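Local coordinates for EAL/GGDEF domain protein (PDB 3ICL) that belongs to the GGDEF domain family, with no function established for it individually, and folds as helices packed around a mixed beta-sheet, at residues Q19-H24 / N29-L34; F35-N40 / H148-G153; L57-E62 / Q108-G113. The protein carries 1 engineered substitution. All blocks are in the same frame, centred on the assembly; numbering follows the deposited sequence.

Contact 1 and contact 2 share strand 32-38 of the five-stranded mixed sheet: contact 1 sets its entry against the end of helix 10-23, and contact 2 sets its exit against the end of helix 135-152. Their centres lie about 23 Å apart, on opposite sides of the chain's centre. Contact 3 joins helix 50-67 to the small hairpin strand 110-112, with its centre about 18 Å from that of contact 2 and about 28 Å from that of contact 1. Along the chain, contact 1 closes first; contact 2 then spans a long loop inside which contact 3 is nested. All three belong to the same GGDEF domain, tying helices and hairpin into one compact alpha/beta unit.

Contact 1 (Q19-H24 / N29-L34)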
ATOM      1  N   GLN A  19     -14.912   7.242   6.388  1.00 19.21           N
ATOM      2  CA  GLN A  19     -14.872   8.476   7.160  1.00 28.89           C
ATOM      3  C   GLN A  19     -13.982   9.534   6.507  1.00 23.56           C
ATOM      4  O   GLN A  19     -14.319  10.718   6.495  1.00 23.72           O
ATOM      5  CB  GLN A  19     -14.389   8.203   8.586  1.00 32.91           C
ATOM      6  CG  GLN A  19     -14.767   9.314   9.558  1.00 52.41           C
ATOM      7  CD  GLN A  19     -16.274   9.487   9.675  1.00 52.14           C
ATOM      8  OE1 GLN A  19     -16.980   8.566  10.087  1.00 66.80           O
ATOM      9  NE2 GLN A  19     -16.776  10.662   9.305  1.00 38.21           N
ATOM     10  N   ALA A  20     -12.848   9.110   5.963  1.00 26.29           N
ATOM     11  CA  ALA A  20     -11.942  10.049   5.311  1.00 19.13           C
ATOM     12  C   ALA A  20     -12.593  10.649   4.062  1.00 17.41           C
ATOM     13  O   ALA A  20     -12.439  11.832   3.786  1.00 19.90           O
ATOM     14  CB  ALA A  20     -10.637   9.349   4.947  1.00 21.16           C
ATOM     15  N   LEU A  21     -13.321   9.833   3.305  1.00 20.44           N
ATOM     16  CA  LEU A  21     -13.975  10.321   2.099  1.00 18.45           C
ATOM     17  C   LEU A  21     -15.064  11.338   2.442  1.00 23.21           C
ATOM     18  O   LEU A  21     -15.362  12.231   1.655  1.00 24.93           O
ATOM     19  CB  LEU A  21     -14.568   9.150   1.306  1.00 18.15           C
ATOM     20  CG  LEU A  21     -13.539   8.289   0.568  1.00 17.08           C
ATOM     21  CD1 LEU A  21     -14.191   7.013   0.047  1.00 18.42           C
ATOM     22  CD2 LEU A  21     -12.932   9.101  -0.584  1.00 13.56           C
ATOM     23  N   ALA A  22     -15.649  11.200   3.627  1.00 20.50           N
ATOM     24  CA  ALA A  22     -16.693  12.120   4.065  1.00 28.58           C
ATOM     25  C   ALA A  22     -16.065  13.417   4.573  1.00 28.08           C
ATOM     26  O   ALA A  22     -16.625  14.495   4.408  1.00 29.62           O
ATOM     27  CB  ALA A  22     -17.531  11.474   5.167  1.00 28.50           C
ATOM     28  N   ALA A  23     -14.887  13.299   5.180  1.00 30.00           N
ATOM     29  CA  ALA A  23     -14.179  14.448   5.735  1.00 28.36           C
ATOM     30  C   ALA A  23     -13.356  15.236   4.719  1.00 32.77           C
ATOM     31  O   ALA A  23     -13.310  16.470   4.770  1.00 31.39           O
ATOM     32  CB  ALA A  23     -13.279  13.987   6.870  1.00 28.26           C
ATOM     33  N   HIS A  24     -12.711  14.537   3.792  1.00 28.45           N
ATOM     34  CA  HIS A  24     -11.870  15.217   2.814  1.00 26.51           C
ATOM     35  C   HIS A  24     -12.265  15.025   1.363  1.00 31.76           C
ATOM     36  O   HIS A  24     -12.084  13.943   0.800  1.00 28.08           O
ATOM     37  CB  HIS A  24     -10.420  14.777   2.997  1.00 27.24           C
ATOM     38  CG  HIS A  24      -9.947  14.858   4.413  1.00 30.39           C
ATOM     39  ND1 HIS A  24      -9.942  16.036   5.127  1.00 31.64           N
ATOM     40  CD2 HIS A  24      -9.482  13.905   5.254  1.00 28.38           C
ATOM     41  CE1 HIS A  24      -9.493  15.806   6.349  1.00 34.53           C
ATOM     42  NE2 HIS A  24      -9.207  14.520   6.450  1.00 30.83           N
ATOM     43  N   ASN A  29      -6.641  18.769  -0.256  1.00 28.08           N
ATOM     44  CA  ASN A  29      -6.391  17.816   0.822  1.00 23.78           C
ATOM     45  C   ASN A  29      -7.296  16.615   0.585  1.00 24.95           C
ATOM     46  O   ASN A  29      -8.069  16.220   1.456  1.00 27.53           O
ATOM     47  CB  ASN A  29      -6.710  18.460   2.179  1.00 17.72           C
ATOM     48  CG  ASN A  29      -6.231  17.614   3.350  1.00 26.54           C
ATOM     49  OD1 ASN A  29      -5.264  16.863   3.225  1.00 24.50           O
ATOM     50  ND2 ASN A  29      -6.890  17.747   4.496  1.00 29.87           N
ATOM     51  N   PRO A  30      -7.194  16.004  -0.605  1.00 28.73           N
ATOM     52  CA  PRO A  30      -8.009  14.853  -0.978  1.00 23.46           C
ATOM     53  C   PRO A  30      -7.629  13.547  -0.307  1.00 21.10           C
ATOM     54  O   PRO A  30      -6.579  13.418   0.321  1.00 22.03           O
ATOM     55  CB  PRO A  30      -7.799  14.778  -2.482  1.00 26.23           C
ATOM     56  CG  PRO A  30      -6.332  15.056  -2.576  1.00 27.41           C
ATOM     57  CD  PRO A  30      -6.168  16.257  -1.637  1.00 32.50           C
ATOM     58  N   VAL A  31      -8.513  12.572  -0.450  1.00 22.19           N
ATOM     59  CA  VAL A  31      -8.257  11.251   0.075  1.00 22.24           C
ATOM     60  C   VAL A  31      -7.499  10.580  -1.054  1.00 19.22           C
ATOM     61  O   VAL A  31      -7.848  10.744  -2.227  1.00 15.51           O
ATOM     62  CB  VAL A  31      -9.563  10.469   0.330  1.00 20.80           C
ATOM     63  CG1 VAL A  31      -9.248   9.009   0.579  1.00 20.04           C
ATOM     64  CG2 VAL A  31     -10.298  11.064   1.509  1.00 23.27           C
ATOM     65  N   VAL A  32      -6.443   9.860  -0.710  1.00 19.80           N
ATOM     66  CA  VAL A  32      -5.665   9.156  -1.714  1.00 14.79           C
ATOM     67  C   VAL A  32      -5.477   7.724  -1.250  1.00 15.39           C
ATOM     68  O   VAL A  32      -5.215   7.467  -0.073  1.00 14.94           O
ATOM     69  CB  VAL A  32      -4.289   9.803  -1.940  1.00 15.37           C
ATOM     70  CG1 VAL A  32      -3.508   9.005  -2.987  1.00  8.56           C
ATOM     71  CG2 VAL A  32      -4.466  11.244  -2.394  1.00 14.11           C
ATOM     72  N   LEU A  33      -5.618   6.798  -2.187  1.00 14.52           N
ATOM     73  CA  LEU A  33      -5.488   5.384  -1.893  1.00 17.17           C
ATOM     74  C   LEU A  33      -4.323   4.782  -2.666  1.00 18.67           C
ATOM     75  O   LEU A  33      -4.206   4.966  -3.879  1.00 17.40           O
ATOM     76  CB  LEU A  33      -6.783   4.678  -2.288  1.00 21.64           C
ATOM     77  CG  LEU A  33      -7.293   3.486  -1.487  1.00 34.72           C
ATOM     78  CD1 LEU A  33      -7.444   3.847  -0.012  1.00 30.21           C
ATOM     79  CD2 LEU A  33      -8.633   3.080  -2.073  1.00 44.34           C
ATOM     80  N   LEU A  34      -3.445   4.089  -1.952  1.00 15.09           N
ATOM     81  CA  LEU A  34      -2.316   3.414  -2.576  1.00 15.28           C
ATOM     82  C   LEU A  34      -2.573   1.925  -2.397  1.00 16.39           C
ATOM     83  O   LEU A  34      -2.989   1.488  -1.327  1.00 17.04           O
ATOM     84  CB  LEU A  34      -0.989   3.800  -1.904  1.00 14.81           C
ATOM     85  CG  LEU A  34      -0.276   5.072  -2.392  1.00 22.30           C
ATOM     86  CD1 LEU A  34      -1.209   6.262  -2.320  1.00 20.98           C
ATOM     87  CD2 LEU A  34       0.969   5.308  -1.553  1.00 31.20           C
TER
HETATM   88  O   HOH W   1     -10.821  13.520  -1.738  1.00 24.33           O
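At His24, where the chain leaves helix 10-23, the backbone comes closest to the segment leading into strand 32-38, with the CA of His24 5.4 Å from the CA of Pro30. Val31 fills the angle between the two. Its CB lies 3.7 Å from Leu21 CD2, with CG1 also towards that methyl, and the two side chains cross at about a right angle. Its CG2 branch is anti to the carbonyl carbon (CG1 anti to N, chi1 167°), which directs it at the last turn of the helix, 3.9 Å from Ala20 CB and only 3.2 Å from Ala20 O. That oxygen still takes its helical bond from His24 N. A water joins the backbones, donating to His24 O at 2.9 Å and accepting from Val31 N at 2.8 Å. The His24 imidazole carries Ala23 CB over one face, while Asn29 ND2 approaches it obliquely, 3.6 Å from ND1, with ring and amide planes 51° apart. Asn29 OD1 turns instead to Lys90 N. His24 CB packs against Asn29 O. Direct contact is thus apolar and van der Waals, His24 against Asn29 included; the polar link between the backbones is the water, and Asn29 O is buried without a partner in the model.

Contact 2 (F35-N40 / H148-G153); sequences FLDVDN and HAKSRG. With SO4 (sulfate ion), chain C.
Sulfate O4 sits between two side chains that meet across this contact: Lys150 NZ donates a hydrogen bond to it at 2.7 Å, and Asp37 OD2 lies 2.8 Å from the same oxygen. The ammonium and carboxylate are also paired, though only in a long salt bridge, 3.8 Å from Lys150 NZ to Asp37 OD2. Lys150 gets there by stretching out fully. Its CG is anti to the backbone N (chi1 -174°) and every later torsion is close to trans, which carries NZ from the last turn of helix 135-152 across to strand 32-38. That central strand ends beside the hairpin of strands 73-77 and 81-86, which carries the GGDEF-type signature, here with Lys81 in the fourth position. Lys81 and Tyr147 of the helix supply further hydrogen bonds to the sulfate, so the ion, though probably from the crystallisation liquor, lies at the signature region and may mark a pocket there. Asp39, just past the strand, runs alongside the lysine in the opposite direction. Its OD1 rests against the methylenes, 3.6 Å from Lys150 CD, while NZ stays 4.7 Å away from Asp39 OD1. The other carboxylate oxygen, OD2, is hydrogen-bonded to Ser122 OG on strand 121-127, which holds the group flanking the aliphatic stem. Asp37 instead crosses the lysine obliquely, its OD2 3.6 Å from Lys150 CD.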
ATOM      1  N   PHE A  35      -2.354   1.155  -3.455  1.00 15.31           N
ATOM      2  CA  PHE A  35      -2.546  -0.288  -3.414  1.00 14.31           C
ATOM      3  C   PHE A  35      -1.161  -0.844  -3.725  1.00 15.09           C
ATOM      4  O   PHE A  35      -0.678  -0.733  -4.849  1.00 16.32           O
ATOM      5  CB  PHE A  35      -3.559  -0.719  -4.485  1.00 10.51           C
ATOM      6  CG  PHE A  35      -4.483  -1.831  -4.048  1.00 15.00           C
ATOM      7  CD1 PHE A  35      -3.975  -3.054  -3.610  1.00 20.44           C
ATOM      8  CD2 PHE A  35      -5.866  -1.663  -4.107  1.00  9.94           C
ATOM      9  CE1 PHE A  35      -4.833  -4.097  -3.239  1.00 20.32           C
ATOM     10  CE2 PHE A  35      -6.736  -2.701  -3.738  1.00 12.94           C
ATOM     11  CZ  PHE A  35      -6.218  -3.918  -3.305  1.00 15.71           C
ATOM     12  N   LEU A  36      -0.522  -1.431  -2.721  1.00 14.15           N
ATOM     13  CA  LEU A  36       0.828  -1.954  -2.873  1.00 14.68           C
ATOM     14  C   LEU A  36       0.877  -3.463  -3.028  1.00 16.34           C
ATOM     15  O   LEU A  36       0.157  -4.201  -2.356  1.00 19.54           O
ATOM     16  CB  LEU A  36       1.667  -1.516  -1.673  1.00 14.10           C
ATOM     17  CG  LEU A  36       3.154  -1.860  -1.614  1.00 15.50           C
ATOM     18  CD1 LEU A  36       3.845  -0.851  -0.704  1.00 18.28           C
ATOM     19  CD2 LEU A  36       3.353  -3.274  -1.106  1.00 14.72           C
ATOM     20  N   ASP A  37       1.753  -3.914  -3.917  1.00 15.67           N
ATOM     21  CA  ASP A  37       1.906  -5.334  -4.187  1.00 16.58           C
ATOM     22  C   ASP A  37       3.352  -5.734  -3.952  1.00 22.39           C
ATOM     23  O   ASP A  37       4.271  -5.064  -4.433  1.00 19.78           O
ATOM     24  CB  ASP A  37       1.552  -5.613  -5.650  1.00 12.32           C
ATOM     25  CG  ASP A  37       1.494  -7.086  -5.977  1.00 18.77           C
ATOM     26  OD1 ASP A  37       2.011  -7.913  -5.192  1.00 20.37           O
ATOM     27  OD2 ASP A  37       0.931  -7.418  -7.040  1.00 21.90           O
ATOM     28  N   VAL A  38       3.557  -6.800  -3.187  1.00 15.64           N
ATOM     29  CA  VAL A  38       4.908  -7.299  -2.977  1.00 16.38           C
ATOM     30  C   VAL A  38       5.003  -8.288  -4.126  1.00 16.17           C
ATOM     31  O   VAL A  38       4.589  -9.444  -4.016  1.00 19.14           O
ATOM     32  CB  VAL A  38       5.067  -8.010  -1.625  1.00 21.05           C
ATOM     33  CG1 VAL A  38       6.485  -8.539  -1.479  1.00 26.61           C
ATOM     34  CG2 VAL A  38       4.769  -7.033  -0.495  1.00 19.61           C
ATOM     35  N   ASP A  39       5.520  -7.793  -5.245  1.00 21.08           N
ATOM     36  CA  ASP A  39       5.634  -8.566  -6.472  1.00 26.45           C
ATOM     37  C   ASP A  39       6.272  -9.943  -6.397  1.00 28.49           C
ATOM     38  O   ASP A  39       5.756 -10.889  -6.990  1.00 28.55           O
ATOM     39  CB  ASP A  39       6.362  -7.748  -7.545  1.00 23.40           C
ATOM     40  CG  ASP A  39       5.648  -6.448  -7.881  1.00 21.82           C
ATOM     41  OD1 ASP A  39       4.422  -6.352  -7.653  1.00 16.98           O
ATOM     42  OD2 ASP A  39       6.316  -5.521  -8.389  1.00 20.04           O
ATOM     43  N   ASN A  40       7.386 -10.072  -5.681  1.00 19.20           N
ATOM     44  CA  ASN A  40       8.066 -11.363  -5.614  1.00 25.89           C
ATOM     45  C   ASN A  40       7.823 -12.156  -4.330  1.00 30.98           C
ATOM     46  O   ASN A  40       8.578 -13.071  -3.999  1.00 32.19           O
ATOM     47  CB  ASN A  40       9.575 -11.158  -5.843  1.00 21.10           C
ATOM     48  CG  ASN A  40      10.231 -10.336  -4.749  1.00 26.99           C
ATOM     49  OD1 ASN A  40       9.566  -9.589  -4.028  1.00 27.88           O
ATOM     50  ND2 ASN A  40      11.549 -10.457  -4.632  1.00 29.61           N
ATOM     51  N   HIS A 148      -1.108  -2.428 -13.563  1.00 21.37           N
ATOM     52  CA  HIS A 148      -0.542  -1.822 -14.763  1.00 23.02           C
ATOM     53  C   HIS A 148       0.938  -1.566 -14.502  1.00 27.70           C
ATOM     54  O   HIS A 148       1.795  -1.875 -15.333  1.00 28.35           O
ATOM     55  CB  HIS A 148      -1.250  -0.502 -15.086  1.00 26.46           C
ATOM     56  CG  HIS A 148      -2.533  -0.673 -15.842  1.00 37.97           C
ATOM     57  ND1 HIS A 148      -3.472   0.330 -15.951  1.00 41.50           N
ATOM     58  CD2 HIS A 148      -3.020  -1.721 -16.547  1.00 41.54           C
ATOM     59  CE1 HIS A 148      -4.483  -0.093 -16.690  1.00 36.24           C
ATOM     60  NE2 HIS A 148      -4.234  -1.334 -17.065  1.00 40.88           N
ATOM     61  N   ALA A 149       1.227  -1.005 -13.333  1.00 24.84           N
ATOM     62  CA  ALA A 149       2.597  -0.714 -12.942  1.00 25.07           C
ATOM     63  C   ALA A 149       3.406  -2.007 -12.937  1.00 25.19           C
ATOM     64  O   ALA A 149       4.463  -2.091 -13.556  1.00 30.53           O
ATOM     65  CB  ALA A 149       2.618  -0.073 -11.552  1.00 20.29           C
ATOM     66  N   LYS A 150       2.888  -3.016 -12.247  1.00 15.42           N
ATOM     67  CA  LYS A 150       3.550  -4.312 -12.145  1.00 20.40           C
ATOM     68  C   LYS A 150       3.873  -4.912 -13.511  1.00 26.03           C
ATOM     69  O   LYS A 150       4.876  -5.606 -13.672  1.00 24.94           O
ATOM     70  CB  LYS A 150       2.670  -5.288 -11.360  1.00 20.79           C
ATOM     71  CG  LYS A 150       3.338  -6.622 -11.065  1.00 28.88           C
ATOM     72  CD  LYS A 150       2.393  -7.566 -10.339  1.00 32.70           C
ATOM     73  CE  LYS A 150       3.045  -8.912 -10.099  1.00 38.37           C
ATOM     74  NZ  LYS A 150       2.056  -9.936  -9.661  1.00 43.54           N
ATOM     75  N   SER A 151       3.025  -4.645 -14.495  1.00 29.71           N
ATOM     76  CA  SER A 151       3.237  -5.186 -15.829  1.00 31.26           C
ATOM     77  C   SER A 151       4.365  -4.495 -16.597  1.00 37.11           C
ATOM     78  O   SER A 151       4.963  -5.098 -17.486  1.00 44.74           O
ATOM     79  CB  SER A 151       1.943  -5.104 -16.646  1.00 33.27           C
ATOM     80  OG  SER A 151       1.690  -3.770 -17.048  1.00 37.25           O
ATOM     81  N   ARG A 152       4.679  -3.289 -16.216  1.00 29.19           N
ATOM     82  CA  ARG A 152       5.637  -2.499 -16.923  1.00 35.56           C
ATOM     83  C   ARG A 152       7.024  -2.449 -16.217  1.00 38.68           C
ATOM     84  O   ARG A 152       7.964  -1.891 -16.732  1.00 39.55           O
ATOM     85  CB  ARG A 152       5.052  -1.131 -17.212  1.00 41.26           C
ATOM     86  CG  ARG A 152       5.613  -0.059 -16.367  1.00 50.59           C
ATOM     87  CD  ARG A 152       5.452   1.350 -16.908  1.00 60.70           C
ATOM     88  NE  ARG A 152       5.205   2.304 -15.813  1.00 65.17           N
ATOM     89  CZ  ARG A 152       4.423   3.384 -15.867  1.00 69.23           C
ATOM     90  NH1 ARG A 152       3.764   3.748 -16.981  1.00 69.22           N
ATOM     91  NH2 ARG A 152       4.315   4.133 -14.787  1.00 69.76           N
ATOM     92  N   GLY A 153       7.128  -3.069 -15.050  1.00 36.51           N
ATOM     93  CA  GLY A 153       8.359  -3.030 -14.272  1.00 35.45           C
ATOM     94  C   GLY A 153       8.172  -3.308 -12.790  1.00 31.56           C
ATOM     95  O   GLY A 153       7.113  -3.771 -12.366  1.00 29.87           O
TER
HETATM   96  S   SO4 C 171      -0.769 -11.072  -7.539  1.00 50.39           S
HETATM   97  O1  SO4 C 171      -2.009 -10.404  -7.100  1.00 50.39           O
HETATM   98  O2  SO4 C 171      -0.457 -12.177  -6.610  1.00 60.32           O
HETATM   99  O3  SO4 C 171      -0.956 -11.607  -8.902  1.00 47.78           O
HETATM  100  O4  SO4 C 171       0.347 -10.103  -7.535  1.00 43.81           O

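Contact 3 (L57-E62 / Q108-G113)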
ATOM      1  N   LEU A  57       6.119 -10.205   5.800  1.00 19.66           N
ATOM      2  CA  LEU A  57       4.891  -9.425   5.674  1.00 19.17           C
ATOM      3  C   LEU A  57       4.727  -8.441   6.824  1.00 19.08           C
ATOM      4  O   LEU A  57       4.269  -7.315   6.626  1.00 16.34           O
ATOM      5  CB  LEU A  57       3.676 -10.351   5.622  1.00 21.59           C
ATOM      6  CG  LEU A  57       3.491 -11.182   4.345  1.00 23.54           C
ATOM      7  CD1 LEU A  57       2.299 -12.120   4.517  1.00 22.28           C
ATOM      8  CD2 LEU A  57       3.286 -10.257   3.147  1.00 18.06           C
ATOM      9  N   ARG A  58       5.095  -8.868   8.028  1.00 22.69           N
ATOM     10  CA  ARG A  58       4.980  -8.012   9.203  1.00 24.88           C
ATOM     11  C   ARG A  58       6.021  -6.888   9.176  1.00 22.10           C
ATOM     12  O   ARG A  58       5.747  -5.766   9.597  1.00 18.14           O
ATOM     13  CB  ARG A  58       5.154  -8.839  10.479  1.00 31.98           C
ATOM     14  CG  ARG A  58       4.719  -8.113  11.744  1.00 41.09           C
ATOM     15  CD  ARG A  58       4.949  -8.967  12.984  1.00 48.21           C
ATOM     16  NE  ARG A  58       4.350  -8.366  14.174  1.00 58.75           N
ATOM     17  CZ  ARG A  58       3.048  -8.360  14.441  1.00 61.77           C
ATOM     18  NH1 ARG A  58       2.191  -8.928  13.603  1.00 61.66           N
ATOM     19  NH2 ARG A  58       2.599  -7.785  15.548  1.00 65.66           N
ATOM     20  N   ALA A  59       7.217  -7.196   8.684  1.00 26.42           N
ATOM     21  CA  ALA A  59       8.278  -6.198   8.605  1.00 24.36           C
ATOM     22  C   ALA A  59       7.957  -5.195   7.498  1.00 24.47           C
ATOM     23  O   ALA A  59       8.337  -4.030   7.575  1.00 19.63           O
ATOM     24  CB  ALA A  59       9.622  -6.874   8.331  1.00 30.39           C
ATOM     25  N   THR A  60       7.263  -5.657   6.463  1.00 22.13           N
ATOM     26  CA  THR A  60       6.888  -4.790   5.345  1.00 18.57           C
ATOM     27  C   THR A  60       5.784  -3.833   5.793  1.00 16.66           C
ATOM     28  O   THR A  60       5.804  -2.645   5.477  1.00 18.72           O
ATOM     29  CB  THR A  60       6.392  -5.627   4.143  1.00 23.81           C
ATOM     30  OG1 THR A  60       7.455  -6.468   3.679  1.00 22.93           O
ATOM     31  CG2 THR A  60       5.939  -4.721   3.006  1.00 25.99           C
ATOM     32  N   ALA A  61       4.828  -4.365   6.545  1.00 18.32           N
ATOM     33  CA  ALA A  61       3.714  -3.583   7.057  1.00 13.17           C
ATOM     34  C   ALA A  61       4.192  -2.459   7.967  1.00 18.46           C
ATOM     35  O   ALA A  61       3.645  -1.356   7.950  1.00 18.97           O
ATOM     36  CB  ALA A  61       2.760  -4.489   7.820  1.00 19.46           C
ATOM     37  N   GLU A  62       5.211  -2.742   8.773  1.00 18.17           N
ATOM     38  CA  GLU A  62       5.741  -1.740   9.686  1.00 20.58           C
ATOM     39  C   GLU A  62       6.523  -0.666   8.947  1.00 17.68           C
ATOM     40  O   GLU A  62       6.421   0.514   9.282  1.00 17.96           O
ATOM     41  CB  GLU A  62       6.618  -2.409  10.750  1.00 21.95           C
ATOM     42  CG  GLU A  62       5.858  -3.452  11.554  1.00 25.01           C
ATOM     43  CD  GLU A  62       6.756  -4.282  12.453  1.00 35.24           C
ATOM     44  OE1 GLU A  62       7.927  -4.509  12.083  1.00 35.86           O
ATOM     45  OE2 GLU A  62       6.280  -4.727  13.520  1.00 33.47           O
ATOM     46  N   GLN A 108      15.165  -1.278   1.054  1.00 20.89           N
ATOM     47  CA  GLN A 108      16.194  -1.707   1.996  1.00 23.43           C
ATOM     48  C   GLN A 108      16.044  -3.207   2.205  1.00 25.86           C
ATOM     49  O   GLN A 108      14.933  -3.733   2.198  1.00 19.96           O
ATOM     50  CB  GLN A 108      16.037  -0.982   3.333  1.00 24.52           C
ATOM     51  CG  GLN A 108      16.222   0.522   3.252  1.00 29.06           C
ATOM     52  CD  GLN A 108      15.802   1.218   4.530  1.00 33.19           C
ATOM     53  OE1 GLN A 108      14.656   1.094   4.964  1.00 33.45           O
ATOM     54  NE2 GLN A 108      16.727   1.954   5.140  1.00 36.42           N
ATOM     55  N   PRO A 109      17.162  -3.923   2.390  1.00 27.77           N
ATOM     56  CA  PRO A 109      17.061  -5.373   2.595  1.00 30.73           C
ATOM     57  C   PRO A 109      16.337  -5.783   3.875  1.00 27.06           C
ATOM     58  O   PRO A 109      16.255  -5.017   4.833  1.00 24.84           O
ATOM     59  CB  PRO A 109      18.523  -5.827   2.599  1.00 36.76           C
ATOM     60  CG  PRO A 109      19.199  -4.799   1.722  1.00 35.24           C
ATOM     61  CD  PRO A 109      18.567  -3.516   2.200  1.00 27.02           C
ATOM     62  N   PHE A 110      15.788  -6.993   3.860  1.00 31.52           N
ATOM     63  CA  PHE A 110      15.106  -7.574   5.011  1.00 33.31           C
ATOM     64  C   PHE A 110      16.014  -8.739   5.378  1.00 34.94           C
ATOM     65  O   PHE A 110      16.087  -9.726   4.649  1.00 41.26           O
ATOM     66  CB  PHE A 110      13.727  -8.100   4.615  1.00 33.26           C
ATOM     67  CG  PHE A 110      12.712  -7.021   4.363  1.00 26.68           C
ATOM     68  CD1 PHE A 110      11.975  -6.480   5.415  1.00 22.40           C
ATOM     69  CD2 PHE A 110      12.490  -6.547   3.075  1.00 20.43           C
ATOM     70  CE1 PHE A 110      11.027  -5.483   5.185  1.00 19.73           C
ATOM     71  CE2 PHE A 110      11.541  -5.547   2.836  1.00 20.02           C
ATOM     72  CZ  PHE A 110      10.811  -5.017   3.893  1.00 18.42           C
ATOM     73  N   VAL A 111      16.721  -8.629   6.494  1.00 23.05           N
ATOM     74  CA  VAL A 111      17.634  -9.700   6.867  1.00 30.95           C
ATOM     75  C   VAL A 111      17.047 -10.687   7.867  1.00 36.55           C
ATOM     76  O   VAL A 111      16.704 -10.325   8.987  1.00 41.29           O
ATOM     77  CB  VAL A 111      18.955  -9.130   7.436  1.00 37.06           C
ATOM     78  CG1 VAL A 111      19.959 -10.255   7.638  1.00 42.43           C
ATOM     79  CG2 VAL A 111      19.521  -8.080   6.485  1.00 35.56           C
ATOM     80  N   PHE A 112      16.926 -11.935   7.434  1.00 29.70           N
ATOM     81  CA  PHE A 112      16.407 -13.006   8.272  1.00 30.63           C
ATOM     82  C   PHE A 112      17.565 -13.977   8.456  1.00 35.97           C
ATOM     83  O   PHE A 112      17.919 -14.719   7.538  1.00 34.35           O
ATOM     84  CB  PHE A 112      15.221 -13.681   7.580  1.00 37.01           C
ATOM     85  CG  PHE A 112      14.052 -12.755   7.355  1.00 41.87           C
ATOM     86  CD1 PHE A 112      13.368 -12.205   8.436  1.00 48.09           C
ATOM     87  CD2 PHE A 112      13.653 -12.414   6.069  1.00 42.70           C
ATOM     88  CE1 PHE A 112      12.303 -11.326   8.240  1.00 44.80           C
ATOM     89  CE2 PHE A 112      12.590 -11.538   5.862  1.00 42.56           C
ATOM     90  CZ  PHE A 112      11.914 -10.993   6.952  1.00 38.77           C
ATOM     91  N   GLY A 113      18.166 -13.955   9.641  1.00 28.90           N
ATOM     92  CA  GLY A 113      19.308 -14.811   9.887  1.00 37.37           C
ATOM     93  C   GLY A 113      20.415 -14.324   8.971  1.00 35.19           C
ATOM     94  O   GLY A 113      20.715 -13.133   8.938  1.00 33.51           O
TER
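The short hairpin of strands 110-112 and 115-117 lies against helix 50-67, and Phe110 makes the join by reaching over to Ala59 and Thr60. The backbones stand well apart here, 7.8 Å between the CA atoms of Ala59 and Phe110, so the aromatic ring spans the gap. Its CG is anti to the carbonyl carbon (chi1 -73°), and the ring extends from the strand until its CD1-CE1 bond comes up to the helix. Ala59 CB approaches this bond obliquely, 3.7 Å from Phe110 CE1 and 3.8 Å from Phe110 CD1. Close by, the carbonyl oxygen of Ala59 lies in the plane of the ring, at its edge, where the slightly positive ring hydrogens would suit it. The far end of the ring belongs to Thr60. OG1 of Thr60 is 3.7 Å from Phe110 CZ, again at an oblique approach, and the two side chains cross nearly at right angles.

This hydroxyl is not looking to the ring for a polar partner. With OG1 beside its own backbone N (chi1 -62°), it can turn back along the helix and hydrogen-bond to Leu56 O, which fixes the rotation of the side chain. Phe110 is held further by a cation-pi contact with Arg63, one turn on in the helix, and the same guanidinium group is hydrogen-bonded to the carbonyls of Gln108 and Pro109. Phe112 follows on the same side of the hairpin and packs on Val52, Arg55 and Leu56, while Ile117 from the partner strand touches both phenylalanines. Apolar ring packing, together with the cation-pi contact and carbonyl hydrogen bonds of Arg63, fastens the segment, an example of a small peripheral beta-hairpin docked on a helix of the GGDEF alpha/beta fold.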